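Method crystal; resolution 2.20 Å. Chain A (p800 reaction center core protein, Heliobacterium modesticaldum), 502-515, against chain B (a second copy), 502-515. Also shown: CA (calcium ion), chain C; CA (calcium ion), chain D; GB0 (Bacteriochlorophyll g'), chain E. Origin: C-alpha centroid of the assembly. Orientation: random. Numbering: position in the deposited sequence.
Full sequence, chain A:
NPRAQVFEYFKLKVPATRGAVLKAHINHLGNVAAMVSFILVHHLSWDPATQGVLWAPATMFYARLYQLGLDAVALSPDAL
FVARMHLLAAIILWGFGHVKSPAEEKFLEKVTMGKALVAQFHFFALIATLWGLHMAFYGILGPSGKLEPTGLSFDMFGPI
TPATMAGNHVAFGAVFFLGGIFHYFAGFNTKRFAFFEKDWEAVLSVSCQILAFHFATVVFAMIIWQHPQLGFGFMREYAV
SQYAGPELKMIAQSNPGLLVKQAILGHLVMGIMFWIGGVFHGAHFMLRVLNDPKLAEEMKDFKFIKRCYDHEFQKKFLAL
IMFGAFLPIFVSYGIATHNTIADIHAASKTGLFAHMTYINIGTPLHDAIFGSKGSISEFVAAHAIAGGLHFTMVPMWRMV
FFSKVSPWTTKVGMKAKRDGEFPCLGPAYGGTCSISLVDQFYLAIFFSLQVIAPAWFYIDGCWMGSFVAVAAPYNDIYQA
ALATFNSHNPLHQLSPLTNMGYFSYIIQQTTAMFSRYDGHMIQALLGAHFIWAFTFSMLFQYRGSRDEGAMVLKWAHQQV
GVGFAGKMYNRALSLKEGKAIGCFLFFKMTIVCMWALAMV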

# COMPACT_ATOMS: atom_id res chain seq x y z
N TYR A 502 -5.58 -11.02 12.97
CA TYR A 502 -5.85 -9.64 12.57
C TYR A 502 -6.58 -9.56 11.23
O TYR A 502 -7.40 -8.65 11.01
CB TYR A 502 -4.55 -8.84 12.52
CG TYR A 502 -3.76 -8.94 11.24
CD1 TYR A 502 -3.97 -8.06 10.20
CD2 TYR A 502 -2.76 -9.91 11.08
CE1 TYR A 502 -3.25 -8.14 9.04
CE2 TYR A 502 -2.03 -9.99 9.90
CZ TYR A 502 -2.28 -9.11 8.89
OH TYR A 502 -1.54 -9.18 7.72
N PHE A 503 -6.27 -10.46 10.31
CA PHE A 503 -6.91 -10.43 8.99
C PHE A 503 -8.41 -10.75 9.10
O PHE A 503 -9.25 -10.08 8.49
CB PHE A 503 -6.14 -11.38 8.07
CG PHE A 503 -6.63 -11.46 6.66
CD1 PHE A 503 -7.67 -12.29 6.33
CD2 PHE A 503 -5.95 -10.80 5.63
CE1 PHE A 503 -8.11 -12.40 5.04
CE2 PHE A 503 -6.39 -10.92 4.28
CZ PHE A 503 -7.47 -11.71 4.01
N SER A 504 -8.76 -11.76 9.90
CA SER A 504 -10.15 -12.11 10.12
C SER A 504 -10.85 -11.02 10.93
O SER A 504 -12.02 -10.71 10.68
CB SER A 504 -10.23 -13.45 10.84
OG SER A 504 -9.69 -14.49 10.04
N TYR A 505 -10.13 -10.44 11.88
CA TYR A 505 -10.67 -9.37 12.71
C TYR A 505 -10.96 -8.13 11.86
O TYR A 505 -11.95 -7.43 12.08
CB TYR A 505 -9.70 -9.08 13.86
CG TYR A 505 -9.66 -7.69 14.48
CD1 TYR A 505 -8.89 -6.70 13.91
CD2 TYR A 505 -10.28 -7.41 15.68
CE1 TYR A 505 -8.78 -5.45 14.47
CE2 TYR A 505 -10.20 -6.18 16.25
CZ TYR A 505 -9.44 -5.18 15.65
OH TYR A 505 -9.33 -3.90 16.20
N ILE A 506 -10.12 -7.88 10.86
CA ILE A 506 -10.38 -6.76 9.95
C ILE A 506 -11.70 -6.98 9.22
O ILE A 506 -12.50 -6.05 9.10
CB ILE A 506 -9.21 -6.54 8.97
CG1 ILE A 506 -8.14 -5.66 9.63
CG2 ILE A 506 -9.67 -5.84 7.69
CD1 ILE A 506 -6.87 -5.56 8.90
N ILE A 507 -11.97 -8.21 8.77
CA ILE A 507 -13.23 -8.48 8.07
C ILE A 507 -14.42 -8.19 8.99
O ILE A 507 -15.42 -7.60 8.56
CB ILE A 507 -13.28 -9.93 7.56
CG1 ILE A 507 -12.27 -10.13 6.42
CG2 ILE A 507 -14.72 -10.28 7.04
CD1 ILE A 507 -12.16 -11.62 5.97
N GLN A 508 -14.34 -8.67 10.24
CA GLN A 508 -15.45 -8.55 11.18
C GLN A 508 -15.67 -7.11 11.64
O GLN A 508 -16.80 -6.64 11.70
CB GLN A 508 -15.19 -9.47 12.37
CG GLN A 508 -16.35 -9.55 13.35
CD GLN A 508 -16.33 -8.42 14.36
OE1 GLN A 508 -15.28 -7.95 14.79
NE2 GLN A 508 -17.50 -8.00 14.78
N GLN A 509 -14.60 -6.40 11.98
CA GLN A 509 -14.69 -5.01 12.39
C GLN A 509 -15.20 -4.12 11.25
O GLN A 509 -16.11 -3.31 11.44
CB GLN A 509 -13.35 -4.53 12.88
CG GLN A 509 -12.90 -5.15 14.21
CD GLN A 509 -13.53 -4.54 15.41
OE1 GLN A 509 -13.12 -3.48 15.90
NE2 GLN A 509 -14.52 -5.20 15.91
N THR A 510 -14.64 -4.30 10.05
CA THR A 510 -15.08 -3.49 8.91
C THR A 510 -16.54 -3.75 8.58
O THR A 510 -17.28 -2.81 8.23
CB THR A 510 -14.18 -3.78 7.69
OG1 THR A 510 -12.83 -3.47 8.00
CG2 THR A 510 -14.57 -2.93 6.57
N THR A 511 -16.99 -5.01 8.68
CA THR A 511 -18.40 -5.32 8.53
C THR A 511 -19.24 -4.57 9.58
O THR A 511 -20.28 -3.99 9.25
CB THR A 511 -18.62 -6.84 8.63
OG1 THR A 511 -17.98 -7.46 7.52
CG2 THR A 511 -20.11 -7.20 8.56
N ALA A 512 -18.78 -4.53 10.83
CA ALA A 512 -19.49 -3.81 11.87
C ALA A 512 -19.53 -2.31 11.60
O ALA A 512 -20.49 -1.64 12.00
CB ALA A 512 -18.86 -4.06 13.23
N MET A 513 -18.52 -1.77 10.91
CA MET A 513 -18.46 -0.34 10.63
C MET A 513 -19.61 0.13 9.74
O MET A 513 -20.00 1.30 9.81
CB MET A 513 -17.13 0.05 9.98
CG MET A 513 -15.96 0.05 10.91
SD MET A 513 -14.43 0.27 9.95
CE MET A 513 -13.21 -0.47 11.05
N PHE A 514 -20.17 -0.76 8.92
CA PHE A 514 -21.29 -0.38 8.06
C PHE A 514 -22.53 0.00 8.88
O PHE A 514 -23.40 0.72 8.37
CB PHE A 514 -21.67 -1.51 7.07
CG PHE A 514 -20.77 -1.58 5.89
CD1 PHE A 514 -21.00 -0.77 4.79
CD2 PHE A 514 -19.65 -2.41 5.90
CE1 PHE A 514 -20.12 -0.77 3.70
CE2 PHE A 514 -18.76 -2.45 4.81
CZ PHE A 514 -19.00 -1.64 3.70
N SER A 515 -22.62 -0.45 10.13
CA SER A 515 -23.86 -0.31 10.88
C SER A 515 -23.73 0.50 12.18
O SER A 515 -24.70 0.56 12.92
CB SER A 515 -24.45 -1.70 11.17
OG SER A 515 -23.69 -2.36 12.13
N TYR B 502 -16.95 -2.46 -5.24
CA TYR B 502 -15.74 -3.28 -5.16
C TYR B 502 -15.31 -3.54 -3.72
O TYR B 502 -14.76 -4.61 -3.40
CB TYR B 502 -14.61 -2.62 -5.94
CG TYR B 502 -13.81 -1.57 -5.21
CD1 TYR B 502 -12.69 -1.91 -4.49
CD2 TYR B 502 -14.17 -0.22 -5.27
CE1 TYR B 502 -11.96 -0.97 -3.82
CE2 TYR B 502 -13.43 0.74 -4.60
CZ TYR B 502 -12.33 0.36 -3.88
OH TYR B 502 -11.58 1.32 -3.21
N PHE B 503 -15.50 -2.57 -2.83
CA PHE B 503 -15.09 -2.74 -1.44
C PHE B 503 -15.94 -3.82 -0.74
O PHE B 503 -15.40 -4.68 -0.03
CB PHE B 503 -15.17 -1.37 -0.76
CG PHE B 503 -14.74 -1.33 0.67
CD1 PHE B 503 -15.64 -1.66 1.67
CD2 PHE B 503 -13.49 -0.83 1.04
CE1 PHE B 503 -15.27 -1.60 2.98
CE2 PHE B 503 -13.11 -0.76 2.41
CZ PHE B 503 -14.01 -1.15 3.36
N SER B 504 -17.25 -3.81 -0.97
CA SER B 504 -18.13 -4.82 -0.41
C SER B 504 -17.87 -6.17 -1.07
O SER B 504 -17.91 -7.21 -0.41
CB SER B 504 -19.58 -4.40 -0.60
OG SER B 504 -19.87 -3.20 0.10
N TYR B 505 -17.59 -6.16 -2.37
CA TYR B 505 -17.29 -7.37 -3.11
C TYR B 505 -16.00 -8.00 -2.61
O TYR B 505 -15.89 -9.23 -2.53
CB TYR B 505 -17.25 -7.06 -4.61
CG TYR B 505 -16.40 -7.91 -5.54
CD1 TYR B 505 -15.06 -7.64 -5.69
CD2 TYR B 505 -16.95 -8.89 -6.34
CE1 TYR B 505 -14.27 -8.35 -6.56
CE2 TYR B 505 -16.19 -9.62 -7.20
CZ TYR B 505 -14.83 -9.35 -7.32
OH TYR B 505 -14.01 -10.07 -8.19
N ILE B 506 -15.03 -7.17 -2.23
CA ILE B 506 -13.79 -7.71 -1.65
C ILE B 506 -14.10 -8.47 -0.37
O ILE B 506 -13.58 -9.56 -0.16
CB ILE B 506 -12.74 -6.60 -1.44
CG1 ILE B 506 -11.96 -6.37 -2.73
CG2 ILE B 506 -11.74 -6.98 -0.34
CD1 ILE B 506 -11.09 -5.19 -2.74
N ILE B 507 -14.98 -7.93 0.48
CA ILE B 507 -15.33 -8.61 1.73
C ILE B 507 -15.94 -9.98 1.43
O ILE B 507 -15.62 -10.98 2.09
CB ILE B 507 -16.28 -7.76 2.59
CG1 ILE B 507 -15.55 -6.53 3.13
CG2 ILE B 507 -16.84 -8.61 3.78
CD1 ILE B 507 -16.52 -5.54 3.87
N GLN B 508 -16.88 -10.02 0.47
CA GLN B 508 -17.62 -11.24 0.17
C GLN B 508 -16.74 -12.29 -0.52
O GLN B 508 -16.79 -13.47 -0.17
CB GLN B 508 -18.82 -10.89 -0.70
CG GLN B 508 -19.76 -12.06 -0.96
CD GLN B 508 -19.30 -12.91 -2.14
OE1 GLN B 508 -18.75 -12.42 -3.12
NE2 GLN B 508 -19.57 -14.19 -2.06
N GLN B 509 -15.94 -11.88 -1.50
CA GLN B 509 -15.04 -12.79 -2.19
C GLN B 509 -13.97 -13.34 -1.24
O GLN B 509 -13.72 -14.55 -1.20
CB GLN B 509 -14.40 -12.08 -3.36
CG GLN B 509 -15.36 -11.77 -4.51
CD GLN B 509 -15.65 -12.92 -5.40
OE1 GLN B 509 -14.87 -13.27 -6.29
NE2 GLN B 509 -16.77 -13.53 -5.17
N THR B 510 -13.36 -12.46 -0.45
CA THR B 510 -12.33 -12.91 0.49
C THR B 510 -12.90 -13.88 1.52
O THR B 510 -12.24 -14.86 1.90
CB THR B 510 -11.68 -11.70 1.18
OG1 THR B 510 -11.09 -10.85 0.21
CG2 THR B 510 -10.60 -12.14 2.07
N THR B 511 -14.13 -13.62 2.00
CA THR B 511 -14.82 -14.56 2.87
C THR B 511 -14.99 -15.92 2.17
O THR B 511 -14.73 -16.97 2.77
CB THR B 511 -16.17 -13.99 3.31
OG1 THR B 511 -15.93 -12.83 4.11
CG2 THR B 511 -16.96 -14.99 4.16
N ALA B 512 -15.37 -15.91 0.89
CA ALA B 512 -15.53 -17.15 0.15
C ALA B 512 -14.20 -17.88 -0.03
O ALA B 512 -14.18 -19.11 -0.11
CB ALA B 512 -16.14 -16.89 -1.22
N MET B 513 -13.08 -17.14 -0.07
CA MET B 513 -11.77 -17.76 -0.26
C MET B 513 -11.39 -18.68 0.89
O MET B 513 -10.61 -19.62 0.69
CB MET B 513 -10.68 -16.70 -0.44
CG MET B 513 -10.69 -16.01 -1.76
SD MET B 513 -9.53 -14.61 -1.72
CE MET B 513 -10.20 -13.55 -3.01
N PHE B 514 -11.92 -18.45 2.10
CA PHE B 514 -11.62 -19.32 3.23
C PHE B 514 -12.12 -20.74 3.01
O PHE B 514 -11.61 -21.68 3.65
CB PHE B 514 -12.20 -18.76 4.55
CG PHE B 514 -11.40 -17.67 5.15
CD1 PHE B 514 -10.30 -17.97 5.96
CD2 PHE B 514 -11.68 -16.34 4.85
CE1 PHE B 514 -9.49 -16.95 6.46
CE2 PHE B 514 -10.88 -15.30 5.37
CZ PHE B 514 -9.80 -15.60 6.18
N SER B 515 -13.10 -20.94 2.13
CA SER B 515 -13.78 -22.22 2.03
C SER B 515 -13.68 -22.89 0.66
O SER B 515 -14.32 -23.92 0.47
CB SER B 515 -15.25 -22.07 2.45
OG SER B 515 -15.96 -21.37 1.47
CA CA C . -12.62 -2.39 17.91
CA CA D . -14.74 -13.99 -8.52
C1 GB0 E . 1.50 -1.42 8.03
C2 GB0 E . 1.09 -2.38 9.11
C3 GB0 E . 0.28 -3.35 8.79
C4 GB0 E . -0.24 -3.53 7.41
C5 GB0 E . -0.12 -4.28 9.86
C6 GB0 E . 0.18 -5.70 9.46
NB GB0 E . -6.17 -1.90 2.10
ND GB0 E . -7.39 -1.68 5.87
C10 GB0 E . 0.02 -7.81 12.69
C11 GB0 E . 1.03 -8.89 13.01
C12 GB0 E . 0.36 -9.99 13.80
C13 GB0 E . 1.10 -10.81 14.55
C14 GB0 E . 2.58 -10.64 14.66
C15 GB0 E . 0.50 -11.97 15.31
C1A GB0 E . -4.54 -0.46 5.71
C1B GB0 E . -5.19 -1.21 1.54
C1C GB0 E . -8.89 -3.28 2.63
C1D GB0 E . -8.45 -1.93 6.58
C2A GB0 E . -3.38 0.52 5.67
C2B GB0 E . -5.28 -1.40 0.17
C2C GB0 E . -10.11 -4.12 2.49
C2D GB0 E . -8.55 -1.66 8.14
C3A GB0 E . -3.41 0.94 4.22
C3B GB0 E . -6.35 -2.21 -0.10
C3C GB0 E . -10.40 -3.82 3.91
C3D GB0 E . -7.25 -1.18 8.10
C4A GB0 E . -4.30 -0.14 3.69
C4B GB0 E . -6.93 -2.48 1.13
C4C GB0 E . -9.52 -2.99 4.57
C4D GB0 E . -6.57 -1.15 6.84
C7 GB0 E . -0.27 -6.59 10.58
C8 GB0 E . 0.54 -6.91 11.59
C9 GB0 E . 1.91 -6.33 11.67
CAA GB0 E . -2.05 -0.12 6.05
CAB GB0 E . -6.66 -2.61 -1.50
CAC GB0 E . -11.56 -4.34 4.67
CAD GB0 E . -6.33 -0.63 9.11
CBA GB0 E . -0.95 0.93 6.15
CBB GB0 E . -7.77 -3.10 -1.96
CBC GB0 E . -12.60 -5.25 4.06
CBD GB0 E . -5.05 -0.27 8.41
CED GB0 E . -2.27 -1.05 10.79
CGA GB0 E . 0.35 0.31 6.61
CGD GB0 E . -3.98 -1.07 9.04
CHA GB0 E . -5.31 -0.56 6.97
CHB GB0 E . -4.25 -0.42 2.35
CHC GB0 E . -8.17 -3.26 1.34
CHD GB0 E . -9.62 -2.57 5.97
CMA GB0 E . -4.05 2.32 3.94
CMB GB0 E . -4.34 -0.91 -0.87
CMC GB0 E . -11.07 -3.48 1.49
CMD GB0 E . -9.58 -1.86 9.16
NA GB0 E . -5.18 -0.65 4.55
NC GB0 E . -8.53 -2.64 3.73
O1A GB0 E . 1.37 0.36 5.94
O1D GB0 E . -3.78 -2.26 8.82
O2A GB0 E . 0.34 -0.63 7.71
O2D GB0 E . -3.18 -0.37 9.98
OBD GB0 E . -6.42 -0.36 10.35
MG GB0 E . -6.87 -1.51 3.97
O HOH W 1 -13.46 -4.17 19.19
O HOH W 2 -12.22 -1.33 20.16
O HOH W 3 -14.79 -14.84 -10.89
O HOH W 4 -17.08 -14.11 -8.70

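The same helix from each copy meets its partner about an exact two-fold axis. Their N-to-C directions differ by 139°, so they run roughly antiparallel, and the axes come within 11.1 Å. The backbones are nearest at A:Ile507 and B:Ile507, whose CA atoms lie 6.7 Å apart. No hydrogen bond crosses the contact, which rests on side-chain packing.

A:Ile507 and B:Ile507 cover the most surface. In each, the CA-to-CB bond points toward the partner helix. A:Ile507 CG2 meets B:Ile507 CG2 at 4.2 Å, an apolar pair that the symmetry sets against itself. The other end of the side chain reaches further along: A:Ile507 CD1 lies 3.9 Å from B:Phe514 CE2.

A:Phe514 and B:Phe514 come next. The A:Phe514 ring also meets B:Phe503, with A:Phe514 CZ 3.8 Å from B:Phe503 CE1. The approach is at the edge of the B:Phe503 ring, so the two rings are not stacked face to face.

A:Thr510 packs beside them through its methyl. A:Thr510 CG2 lies 3.7 Å from B:Phe503 CZ, also at the ring edge. The hydroxyl is used within its own helix: A:Thr510 OG1 donates to A:Ile506 O at 2.8 Å. This satisfies the polar group and leaves the methyl for apolar contact. Symmetry repeats the other contacts with the chains exchanged; the isoleucine pair maps onto itself.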